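PDB 3DSB: putative acetyltransferase from Clostridium difficile, which probably transfers acyl groups as a member of the GNAT acetyltransferase family, although its substrate is not established. Local coordinates for residues 10-15 with 47-52; 56-61 with 70-75; 83-88 with 120-125. One frame throughout, in Å; residues are numbered along the deposited sequence.

Interaction 1: residues 10-15 with 47-52; sequences REARMD and ALLLDE
The contact between the segments is mainly apolar. Leu-49 has the largest share, with Met-14 close behind. The CG of Leu-49 is anti to the carbonyl carbon (chi1 -71°), which sends the branched end toward 10-15. Leu-49 CD2 meets Ala-12 CB at 3.6 Å, tip to tip. The same Leu-49 CD2 lies 3.9 Å from the backbone O of Arg-13. Met-14 is a selenomethionine. Its CG is anti to the backbone N (chi1 -176°), and the chain then bends at chi2 and chi3. The folded shape carries CE back to the helix, although the CB bond does not point there. Met-14 CE lies 3.4 Å from Leu-50 CG, a tight carbon contact. The Met-14 and Leu-50 side chains cross obliquely. The same methyl, Met-14 CE, also touches CB of Leu-49 at 3.7 Å. Two conformers of Met-14 were deposited, so this tightness applies to the one described.

In the GNAT fold the first strand leads into a helical region before the second strand. Here 10-15 is the end of strand 7-11 and the turn toward helix 17-32, while 47-52 carries the C-terminal part of helix 38-50 and the residues after it. Ala-12 and Leu-49 also touch helix 17-32.

No direct hydrogen bond joins the segments. Water 1 bridges them by donating to Leu-49 O at 2.8 Å and, weakly, to Ala-12 O.

Charged groups lie beside the packing. Arg-10 NH1 donates to Glu-11 O at 3.0 Å, from above the carbonyl plane, while O stays near the guanidinium plane. CZ of Arg-10 sits over the centre of the Arg-13 guanidinium. Two like charges are thus face to face, and the salt bridge from Arg-10 NH1 to Asp-16 may ease their repulsion. Asp-51 forms salt bridges with Arg-53 and Lys-54 of its own chain and with Arg-53 of the second subunit.

Interaction 2: residues 56-61 with 70-75; sequences KYHVYT and IMYTYE
Lys-56 NZ donates to Tyr-74 OH at 2.6 Å, reaching the hydroxyl at the ring edge, near the ring plane. The lysine chain bends at chi2 and chi4 to get there. NZ also hydrogen-bonds to Glu-52 O. The backbones form an antiparallel beta hairpin, strands 56-62 and 65-77 of the GNAT sheet. Lys-56 pairs with Tyr-72 and His-58 with Ile-70, each through two hydrogen bonds. The straightest runs from His-58 N to Ile-70 O, with an angle of 169° at the hydrogen. Tyr-57 and Met-71 form the non-hydrogen-bonded pair between them.

Water 2 is held by Lys-56 O, Ile-70 O and His-58 ND1. It lies in the plane of the imidazole and so should help fix that ring's rotation.

On the face with Lys-56, CB of the lysine lies off-centre over the Tyr-72 ring, 4.2 Å from its centroid. The His-58 and Tyr-72 rings meet rim to rim. On the other face, Tyr-57 OH hydrogen-bonds to Asp-78 of the second subunit. Helix 38-50 covers this side, with Leu-48 touching both Tyr-57 and Met-71. CE1 of the Tyr-57 ring meets CG of selenomethionine Met-71 at 3.5 Å.

Interaction 3: residues 83-88 with 120-125; sequences NFLWIQ and VGMRLY. With BET (trimethyl glycine), chain D; BET (trimethyl glycine), chain F.
Arg-123 and Phe-84 both have CG anti to the carbonyl carbon, with chi1 of -70° and -73°. From CG to NE the arginine chain is extended, so it runs along the sheet face to the Phe-84 ring. There the guanidinium lies flat on the ring, with the planes 16° apart. Arg-123 CZ is 3.3 Å from Phe-84 CE1, a stacked cation-pi contact. CG2 of Val-120 covers the opposite ring face, 3.9 Å from the Phe-84 centroid and almost on the ring normal. Phe-84 CD1 also passes close to CA of Gly-121.

The root of the same arginine packs on Trp-86. Arg-123 CB sits over the centre of the six-membered ring, 3.5 Å from its centroid. Trp-86 NE1 hydrogen-bonds to Glu-75.

One betaine (chain D) meets this group. Its CA lies at the edge of the Phe-84 ring. Its methyl C1 is 3.0 Å from Arg-123 NH1, near the guanidinium plane. This brings two positive groups together. The salt bridge from Arg-123 NE to Glu-151 of the second subunit may offset the charge. The second betaine (chain F) puts C3 3.0 Å from Tyr-125 OH, a close contact and not a hydrogen bond. That hydroxyl is hydrogen-bonded to Glu-75 of the second subunit.

On the other face, CD1 of Ile-87 meets CE of selenomethionine Met-122, and helix 101-115 covers both.

Backbone hydrogen bonds join the parallel strands, such as Arg-123 N to Leu-85 O at 2.8 Å. The buried N of Gly-121 has no partner. Farther along, water 3 links Ile-87 O to Tyr-125 N in place of a direct bond. This is the beta-alpha-beta unit 82-92, 101-115, 119-127. In GNAT relatives the equivalent parallel strands splay apart to admit acetyl-CoA, and the water-bridged end is consistent with that feature.

The three contacts follow one another along the chain, each closing before the next opens. They also run across one mixed sheet, from strand 7-11 through 56-62, 65-77 and 82-92 to 119-127. Interactions 1 and 2 have centres about 9 Å apart and meet where strand 7-11 pairs with 56-62. Interactions 2 and 3 are about 11 Å apart, centre to centre, and meet where strand 65-77 pairs with 82-92. Interactions 1 and 3 do not touch, and their centres are about 19 Å apart. All three reach the second subunit. At interaction 3 the sheet continues into that chain, so the GNAT core and the dimer interface share strand 119-127.

Interaction 1: residues 10-15 with 47-52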
loop_
_atom_site.group_PDB
_atom_site.type_symbol
_atom_site.label_atom_id
_atom_site.label_comp_id
_atom_site.label_asym_id
_atom_site.label_seq_id
_atom_site.Cartn_x
_atom_site.Cartn_y
_atom_site.Cartn_z
ATOM N N ARG A 10 0.939 3.862 -22.665
ATOM C CA ARG A 10 -0.487 3.668 -22.559
ATOM C C ARG A 10 -0.774 2.706 -21.420
ATOM O O ARG A 10 0.078 1.910 -21.001
ATOM C CB ARG A 10 -1.054 3.064 -23.845
ATOM C CG ARG A 10 -0.418 1.716 -24.299
ATOM C CD ARG A 10 -1.288 0.977 -25.338
ATOM N NE ARG A 10 -0.669 -0.247 -25.838
ATOM C CZ ARG A 10 -0.714 -1.432 -25.238
ATOM N NH1 ARG A 10 -1.326 -1.582 -24.048
ATOM N NH2 ARG A 10 -0.092 -2.461 -25.803
ATOM N N GLU A 11 -2.012 2.730 -20.972
ATOM C CA GLU A 11 -2.456 1.722 -20.032
ATOM C C GLU A 11 -2.340 0.340 -20.681
ATOM O O GLU A 11 -2.557 0.156 -21.897
ATOM C CB GLU A 11 -3.904 2.023 -19.607
ATOM C CG GLU A 11 -4.007 3.290 -18.745
ATOM C CD GLU A 11 -5.407 3.571 -18.159
ATOM O OE1 GLU A 11 -6.322 2.754 -18.386
ATOM O OE2 GLU A 11 -5.544 4.617 -17.467
ATOM N N ALA A 12 -2.004 -0.673 -19.878
ATOM C CA ALA A 12 -1.972 -2.030 -20.402
ATOM C C ALA A 12 -3.372 -2.526 -20.765
ATOM O O ALA A 12 -4.369 -1.964 -20.314
ATOM C CB ALA A 12 -1.299 -2.976 -19.377
ATOM N N ARG A 13 -3.392 -3.570 -21.583
ATOM C CA ARG A 13 -4.601 -4.288 -22.026
ATOM C C ARG A 13 -4.432 -5.779 -21.743
ATOM O O ARG A 13 -3.298 -6.235 -21.511
ATOM C CB ARG A 13 -4.813 -4.064 -23.550
ATOM C CG ARG A 13 -4.881 -2.596 -23.967
ATOM C CD ARG A 13 -5.335 -2.439 -25.399
ATOM N NE ARG A 13 -4.289 -2.700 -26.388
ATOM C CZ ARG A 13 -3.744 -1.781 -27.205
ATOM N NH1 ARG A 13 -4.089 -0.498 -27.149
ATOM N NH2 ARG A 13 -2.830 -2.156 -28.083
HETATM N N MSE A 14 -5.522 -6.550 -21.783
HETATM C CA MSE A 14 -5.438 -7.997 -21.532
HETATM C C MSE A 14 -4.464 -8.709 -22.474
HETATM O O MSE A 14 -3.800 -9.664 -22.066
HETATM C CB MSE A 14 -6.827 -8.662 -21.556
HETATM C CG MSE A 14 -6.821 -10.153 -21.197
HETATM SE SE MSE A 14 -6.045 -10.547 -19.425
HETATM C CE MSE A 14 -7.199 -9.409 -18.397
ATOM N N ASP A 15 -4.362 -8.253 -23.732
ATOM C CA ASP A 15 -3.383 -8.832 -24.667
ATOM C C ASP A 15 -1.921 -8.699 -24.259
ATOM O O ASP A 15 -1.066 -9.391 -24.793
ATOM C CB ASP A 15 -3.552 -8.226 -26.065
ATOM C CG ASP A 15 -4.575 -8.973 -26.890
ATOM O OD1 ASP A 15 -4.612 -8.744 -28.119
ATOM O OD2 ASP A 15 -5.318 -9.810 -26.312
ATOM N N ALA A 47 -5.142 -10.792 -12.762
ATOM C CA ALA A 47 -6.096 -10.241 -11.808
ATOM C C ALA A 47 -5.978 -8.716 -11.800
ATOM O O ALA A 47 -6.980 -7.992 -11.743
ATOM C CB ALA A 47 -5.876 -10.814 -10.395
ATOM N N LEU A 48 -4.745 -8.216 -11.850
ATOM C CA LEU A 48 -4.537 -6.783 -11.854
ATOM C C LEU A 48 -5.069 -6.167 -13.157
ATOM O O LEU A 48 -5.742 -5.133 -13.131
ATOM C CB LEU A 48 -3.044 -6.508 -11.625
ATOM C CG LEU A 48 -2.583 -5.166 -11.069
ATOM C CD1 LEU A 48 -1.116 -5.307 -10.624
ATOM C CD2 LEU A 48 -2.727 -4.086 -12.111
ATOM N N LEU A 49 -4.780 -6.803 -14.299
ATOM C CA LEU A 49 -5.285 -6.276 -15.593
ATOM C C LEU A 49 -6.803 -6.159 -15.613
ATOM O O LEU A 49 -7.340 -5.247 -16.274
ATOM C CB LEU A 49 -4.780 -7.123 -16.760
ATOM C CG LEU A 49 -3.283 -6.983 -17.072
ATOM C CD1 LEU A 49 -2.860 -8.107 -18.005
ATOM C CD2 LEU A 49 -2.953 -5.646 -17.711
ATOM N N LEU A 50 -7.471 -7.075 -14.895
ATOM C CA LEU A 50 -8.928 -7.151 -14.912
ATOM C C LEU A 50 -9.575 -6.178 -13.947
ATOM O O LEU A 50 -10.799 -5.959 -14.027
ATOM C CB LEU A 50 -9.397 -8.569 -14.566
ATOM C CG LEU A 50 -9.264 -9.597 -15.678
ATOM C CD1 LEU A 50 -9.442 -11.005 -15.112
ATOM C CD2 LEU A 50 -10.309 -9.291 -16.788
ATOM N N ASP A 51 -8.795 -5.586 -13.037
ATOM C CA ASP A 51 -9.375 -4.770 -11.980
ATOM C C ASP A 51 -8.568 -3.534 -11.701
ATOM O O ASP A 51 -7.611 -3.570 -10.951
ATOM C CB ASP A 51 -9.560 -5.606 -10.720
ATOM C CG ASP A 51 -10.314 -4.879 -9.651
ATOM O OD1 ASP A 51 -10.813 -3.745 -9.904
ATOM O OD2 ASP A 51 -10.399 -5.463 -8.537
ATOM N N GLU A 52 -8.989 -2.436 -12.315
ATOM C CA GLU A 52 -8.343 -1.131 -12.210
ATOM C C GLU A 52 -8.295 -0.608 -10.762
ATOM O O GLU A 52 -7.502 0.290 -10.425
ATOM C CB GLU A 52 -9.105 -0.146 -13.115
ATOM C CG GLU A 52 -10.668 -0.172 -12.924
ATOM C CD GLU A 52 -11.395 -1.553 -13.219
ATOM O OE1 GLU A 52 -11.132 -2.273 -14.254
ATOM O OE2 GLU A 52 -12.277 -1.906 -12.380
HETATM O O HOH W 1 -6.543 -3.938 -18.623
#

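Interaction 2: residues 56-61 with 70-75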
loop_
_atom_site.group_PDB
_atom_site.type_symbol
_atom_site.label_atom_id
_atom_site.label_comp_id
_atom_site.label_asym_id
_atom_site.label_seq_id
_atom_site.Cartn_x
_atom_site.Cartn_y
_atom_site.Cartn_z
ATOM N N LYS A 56 -2.560 -0.221 -11.579
ATOM C CA LYS A 56 -2.470 -0.082 -13.034
ATOM C C LYS A 56 -1.074 -0.398 -13.553
ATOM O O LYS A 56 -0.068 0.010 -12.937
ATOM C CB LYS A 56 -2.794 1.359 -13.461
ATOM C CG LYS A 56 -4.113 1.921 -13.027
ATOM C CD LYS A 56 -5.287 1.435 -13.838
ATOM C CE LYS A 56 -6.502 2.293 -13.460
ATOM N NZ LYS A 56 -6.614 2.476 -11.932
ATOM N N TYR A 57 -1.006 -1.112 -14.686
ATOM C CA TYR A 57 0.190 -1.168 -15.510
ATOM C C TYR A 57 0.090 -0.142 -16.603
ATOM O O TYR A 57 -0.982 0.039 -17.217
ATOM C CB TYR A 57 0.340 -2.519 -16.196
ATOM C CG TYR A 57 0.492 -3.700 -15.291
ATOM C CD1 TYR A 57 1.719 -4.024 -14.752
ATOM C CD2 TYR A 57 -0.570 -4.592 -15.115
ATOM C CE1 TYR A 57 1.863 -5.188 -13.952
ATOM C CE2 TYR A 57 -0.455 -5.711 -14.332
ATOM C CZ TYR A 57 0.777 -6.021 -13.759
ATOM O OH TYR A 57 0.844 -7.153 -12.979
ATOM N N HIS A 58 1.229 0.490 -16.889
ATOM C CA HIS A 58 1.410 1.245 -18.127
ATOM C C HIS A 58 2.574 0.596 -18.858
ATOM O O HIS A 58 3.552 0.137 -18.230
ATOM C CB HIS A 58 1.722 2.728 -17.871
ATOM C CG HIS A 58 0.563 3.499 -17.327
ATOM N ND1 HIS A 58 0.191 3.435 -15.999
ATOM C CD2 HIS A 58 -0.349 4.303 -17.934
ATOM C CE1 HIS A 58 -0.879 4.192 -15.806
ATOM N NE2 HIS A 58 -1.232 4.723 -16.962
ATOM N N VAL A 59 2.494 0.596 -20.185
ATOM C CA VAL A 59 3.540 0.030 -21.004
ATOM C C VAL A 59 4.024 1.085 -21.999
ATOM O O VAL A 59 3.263 1.978 -22.437
ATOM C CB VAL A 59 3.029 -1.220 -21.779
ATOM C CG1 VAL A 59 2.812 -2.376 -20.815
ATOM C CG2 VAL A 59 1.716 -0.926 -22.582
ATOM N N TYR A 60 5.319 0.963 -22.287
ATOM C CA TYR A 60 5.991 1.787 -23.308
ATOM C C TYR A 60 6.044 0.960 -24.590
ATOM O O TYR A 60 6.491 -0.173 -24.573
ATOM C CB TYR A 60 7.382 2.133 -22.806
ATOM C CG TYR A 60 8.146 3.163 -23.604
ATOM C CD1 TYR A 60 8.280 4.471 -23.133
ATOM C CD2 TYR A 60 8.788 2.807 -24.788
ATOM C CE1 TYR A 60 9.009 5.433 -23.858
ATOM C CE2 TYR A 60 9.522 3.727 -25.488
ATOM C CZ TYR A 60 9.643 5.024 -25.018
ATOM O OH TYR A 60 10.385 5.921 -25.747
ATOM N N THR A 61 5.489 1.507 -25.681
ATOM C CA THR A 61 5.436 0.739 -26.934
ATOM C C THR A 61 6.137 1.469 -28.063
ATOM O O THR A 61 6.149 2.714 -28.120
ATOM C CB THR A 61 3.962 0.417 -27.362
ATOM O OG1 THR A 61 3.284 1.620 -27.737
ATOM C CG2 THR A 61 3.196 -0.255 -26.203
ATOM N N ILE A 70 5.569 -0.275 -16.220
ATOM C CA ILE A 70 5.652 0.245 -14.836
ATOM C C ILE A 70 4.300 -0.035 -14.185
ATOM O O ILE A 70 3.249 0.065 -14.849
ATOM C CB ILE A 70 5.986 1.779 -14.828
ATOM C CG1 ILE A 70 6.248 2.285 -13.415
ATOM C CG2 ILE A 70 4.966 2.605 -15.592
ATOM C CD1 ILE A 70 7.040 3.641 -13.352
HETATM N N MSE A 71 4.317 -0.420 -12.906
HETATM C CA MSE A 71 3.104 -0.805 -12.181
HETATM C C MSE A 71 2.998 -0.040 -10.885
HETATM O O MSE A 71 4.021 0.164 -10.212
HETATM C CB MSE A 71 3.086 -2.301 -11.859
HETATM C CG MSE A 71 1.727 -2.788 -11.418
HETATM SE SE MSE A 71 1.408 -2.670 -9.478
HETATM C CE MSE A 71 1.993 -4.465 -8.983
ATOM N N TYR A 72 1.803 0.444 -10.571
ATOM C CA TYR A 72 1.558 1.041 -9.247
ATOM C C TYR A 72 0.264 0.563 -8.646
ATOM O O TYR A 72 -0.674 0.180 -9.366
ATOM C CB TYR A 72 1.568 2.568 -9.271
ATOM C CG TYR A 72 0.570 3.212 -10.189
ATOM C CD1 TYR A 72 -0.767 3.383 -9.816
ATOM C CD2 TYR A 72 0.953 3.670 -11.453
ATOM C CE1 TYR A 72 -1.700 3.996 -10.675
ATOM C CE2 TYR A 72 0.065 4.296 -12.289
ATOM C CZ TYR A 72 -1.260 4.455 -11.920
ATOM O OH TYR A 72 -2.130 5.097 -12.760
ATOM N N THR A 73 0.228 0.609 -7.315
ATOM C CA THR A 73 -1.006 0.369 -6.579
ATOM C C THR A 73 -1.356 1.642 -5.800
ATOM O O THR A 73 -0.592 2.608 -5.797
ATOM C CB THR A 73 -0.835 -0.783 -5.578
ATOM O OG1 THR A 73 0.214 -0.473 -4.681
ATOM C CG2 THR A 73 -0.503 -2.113 -6.245
ATOM N N TYR A 74 -2.492 1.607 -5.087
ATOM C CA TYR A 74 -2.926 2.792 -4.314
ATOM C C TYR A 74 -2.953 2.508 -2.834
ATOM O O TYR A 74 -3.242 1.379 -2.428
ATOM C CB TYR A 74 -4.368 3.156 -4.642
ATOM C CG TYR A 74 -4.588 3.313 -6.108
ATOM C CD1 TYR A 74 -4.218 4.475 -6.732
ATOM C CD2 TYR A 74 -5.168 2.274 -6.876
ATOM C CE1 TYR A 74 -4.430 4.656 -8.132
ATOM C CE2 TYR A 74 -5.357 2.430 -8.267
ATOM C CZ TYR A 74 -4.992 3.636 -8.881
ATOM O OH TYR A 74 -5.185 3.816 -10.236
ATOM N N GLU A 75 -2.702 3.559 -2.049
ATOM C CA GLU A 75 -2.999 3.517 -0.619
ATOM C C GLU A 75 -3.902 4.689 -0.281
ATOM O O GLU A 75 -3.486 5.845 -0.379
ATOM C CB GLU A 75 -1.702 3.690 0.185
ATOM C CG GLU A 75 -1.969 3.840 1.691
ATOM C CD GLU A 75 -0.787 4.413 2.481
ATOM O OE1 GLU A 75 0.352 4.431 1.972
ATOM O OE2 GLU A 75 -1.029 4.870 3.616
HETATM O O HOH W 2 1.572 2.112 -14.011
#

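Interaction 3: residues 83-88 with 120-125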
loop_
_atom_site.group_PDB
_atom_site.type_symbol
_atom_site.label_atom_id
_atom_site.label_comp_id
_atom_site.label_asym_id
_atom_site.label_seq_id
_atom_site.Cartn_x
_atom_site.Cartn_y
_atom_site.Cartn_z
ATOM N N ASN A 83 -5.195 9.602 -2.316
ATOM C CA ASN A 83 -4.413 8.378 -2.505
ATOM C C ASN A 83 -2.935 8.684 -2.550
ATOM O O ASN A 83 -2.527 9.684 -3.186
ATOM C CB ASN A 83 -4.724 7.708 -3.836
ATOM C CG ASN A 83 -5.938 6.835 -3.788
ATOM O OD1 ASN A 83 -6.918 7.082 -4.541
ATOM N ND2 ASN A 83 -5.939 5.849 -2.937
ATOM N N PHE A 84 -2.130 7.807 -1.938
ATOM C CA PHE A 84 -0.730 7.705 -2.334
ATOM C C PHE A 84 -0.661 6.704 -3.458
ATOM O O PHE A 84 -1.346 5.672 -3.444
ATOM C CB PHE A 84 0.076 7.151 -1.173
ATOM C CG PHE A 84 0.271 8.121 -0.060
ATOM C CD1 PHE A 84 1.296 9.072 -0.111
ATOM C CD2 PHE A 84 -0.560 8.079 1.065
ATOM C CE1 PHE A 84 1.499 9.963 0.921
ATOM C CE2 PHE A 84 -0.379 8.987 2.116
ATOM C CZ PHE A 84 0.663 9.927 2.045
ATOM N N LEU A 85 0.170 7.012 -4.446
ATOM C CA LEU A 85 0.467 6.065 -5.485
ATOM C C LEU A 85 1.781 5.346 -5.119
ATOM O O LEU A 85 2.774 6.036 -4.805
ATOM C CB LEU A 85 0.548 6.833 -6.808
ATOM C CG LEU A 85 0.754 6.115 -8.129
ATOM C CD1 LEU A 85 0.004 6.843 -9.239
ATOM C CD2 LEU A 85 2.221 6.009 -8.465
ATOM N N TRP A 86 1.765 4.006 -5.106
ATOM C CA TRP A 86 2.975 3.237 -4.740
ATOM C C TRP A 86 3.496 2.537 -5.988
ATOM O O TRP A 86 2.837 1.657 -6.534
ATOM C CB TRP A 86 2.643 2.173 -3.683
ATOM C CG TRP A 86 2.474 2.708 -2.328
ATOM C CD1 TRP A 86 1.401 3.392 -1.823
ATOM C CD2 TRP A 86 3.487 2.724 -1.295
ATOM N NE1 TRP A 86 1.643 3.752 -0.495
ATOM C CE2 TRP A 86 2.907 3.333 -0.145
ATOM C CE3 TRP A 86 4.766 2.165 -1.185
ATOM C CZ2 TRP A 86 3.618 3.492 1.059
ATOM C CZ3 TRP A 86 5.473 2.345 -0.003
ATOM C CH2 TRP A 86 4.892 2.977 1.109
ATOM N N ILE A 87 4.687 2.924 -6.441
ATOM C CA ILE A 87 5.298 2.268 -7.624
ATOM C C ILE A 87 5.868 0.949 -7.151
ATOM O O ILE A 87 6.729 0.939 -6.246
ATOM C CB ILE A 87 6.408 3.156 -8.253
ATOM C CG1 ILE A 87 5.789 4.463 -8.763
ATOM C CG2 ILE A 87 7.152 2.396 -9.362
ATOM C CD1 ILE A 87 6.817 5.493 -9.204
ATOM N N GLN A 88 5.444 -0.146 -7.767
ATOM C CA GLN A 88 5.830 -1.504 -7.364
ATOM C C GLN A 88 6.840 -2.161 -8.279
ATOM O O GLN A 88 7.557 -3.061 -7.869
ATOM C CB GLN A 88 4.600 -2.423 -7.260
ATOM C CG GLN A 88 3.525 -1.915 -6.316
ATOM C CD GLN A 88 3.934 -1.796 -4.850
ATOM O OE1 GLN A 88 5.048 -2.190 -4.459
ATOM N NE2 GLN A 88 3.024 -1.230 -4.029
ATOM N N VAL A 120 -1.935 12.369 -3.132
ATOM C CA VAL A 120 -1.272 13.151 -2.100
ATOM C C VAL A 120 0.223 12.861 -1.947
ATOM O O VAL A 120 0.918 13.539 -1.198
ATOM C CB VAL A 120 -2.025 13.018 -0.739
ATOM C CG1 VAL A 120 -3.426 13.624 -0.871
ATOM C CG2 VAL A 120 -2.145 11.552 -0.350
ATOM N N GLY A 121 0.709 11.877 -2.684
ATOM C CA GLY A 121 2.112 11.528 -2.609
ATOM C C GLY A 121 2.398 10.326 -3.498
ATOM O O GLY A 121 1.468 9.686 -4.003
HETATM N N MSE A 122 3.689 10.033 -3.682
HETATM C CA MSE A 122 4.125 8.937 -4.540
HETATM C C MSE A 122 5.230 8.245 -3.794
HETATM O O MSE A 122 6.189 8.904 -3.362
HETATM C CB MSE A 122 4.639 9.472 -5.897
HETATM C CG MSE A 122 4.918 8.385 -6.885
HETATM SE SE MSE A 122 5.575 9.180 -8.540
HETATM C CE MSE A 122 7.494 8.925 -8.176
ATOM N N ARG A 123 5.086 6.933 -3.586
ATOM C CA ARG A 123 5.987 6.200 -2.705
ATOM C C ARG A 123 6.462 4.898 -3.299
ATOM O O ARG A 123 5.872 4.424 -4.246
ATOM C CB ARG A 123 5.295 5.942 -1.366
ATOM C CG ARG A 123 5.123 7.219 -0.564
ATOM C CD ARG A 123 4.306 7.016 0.705
ATOM N NE ARG A 123 4.441 8.220 1.518
ATOM C CZ ARG A 123 3.789 8.416 2.657
ATOM N NH1 ARG A 123 2.967 7.483 3.102
ATOM N NH2 ARG A 123 3.970 9.556 3.315
ATOM N N LEU A 124 7.533 4.336 -2.738
ATOM C CA LEU A 124 7.895 2.967 -3.073
ATOM C C LEU A 124 8.669 2.398 -1.901
ATOM O O LEU A 124 9.201 3.158 -1.053
ATOM C CB LEU A 124 8.672 2.853 -4.400
ATOM C CG LEU A 124 10.022 3.570 -4.508
ATOM C CD1 LEU A 124 11.157 2.827 -3.790
ATOM C CD2 LEU A 124 10.399 3.789 -5.990
ATOM N N TYR A 125 8.771 1.072 -1.840
ATOM C CA TYR A 125 9.724 0.434 -0.874
ATOM C C TYR A 125 10.710 -0.413 -1.669
ATOM O O TYR A 125 10.357 -0.980 -2.719
ATOM C CB TYR A 125 9.012 -0.356 0.276
ATOM C CG TYR A 125 8.101 -1.490 -0.210
ATOM C CD1 TYR A 125 8.629 -2.774 -0.445
ATOM C CD2 TYR A 125 6.744 -1.270 -0.501
ATOM C CE1 TYR A 125 7.835 -3.822 -0.952
ATOM C CE2 TYR A 125 5.927 -2.328 -0.951
ATOM C CZ TYR A 125 6.491 -3.589 -1.210
ATOM O OH TYR A 125 5.747 -4.662 -1.725
HETATM N N BET D . 1.267 9.830 5.992
HETATM C CA BET D . -0.100 9.788 5.373
HETATM C C BET D . -1.337 9.849 6.258
HETATM O O BET D . -2.326 9.064 6.046
HETATM O OXT BET D . -1.365 10.793 7.092
HETATM C C1 BET D . 1.909 8.558 5.714
HETATM C C2 BET D . 2.127 10.887 5.442
HETATM C C3 BET D . 1.237 10.022 7.448
HETATM N N BET F . 7.297 -8.607 -1.821
HETATM C CA BET F . 5.976 -8.918 -2.428
HETATM C C BET F . 5.845 -8.966 -3.929
HETATM O O BET F . 4.869 -8.403 -4.614
HETATM O OXT BET F . 6.682 -9.759 -4.378
HETATM C C1 BET F . 7.629 -9.504 -0.704
HETATM C C2 BET F . 8.408 -8.592 -2.785
HETATM C C3 BET F . 7.093 -7.290 -1.237
HETATM O O HOH W 3 6.891 -0.080 -3.671
HETATM O O HOH W 4 6.982 -4.057 -4.807
#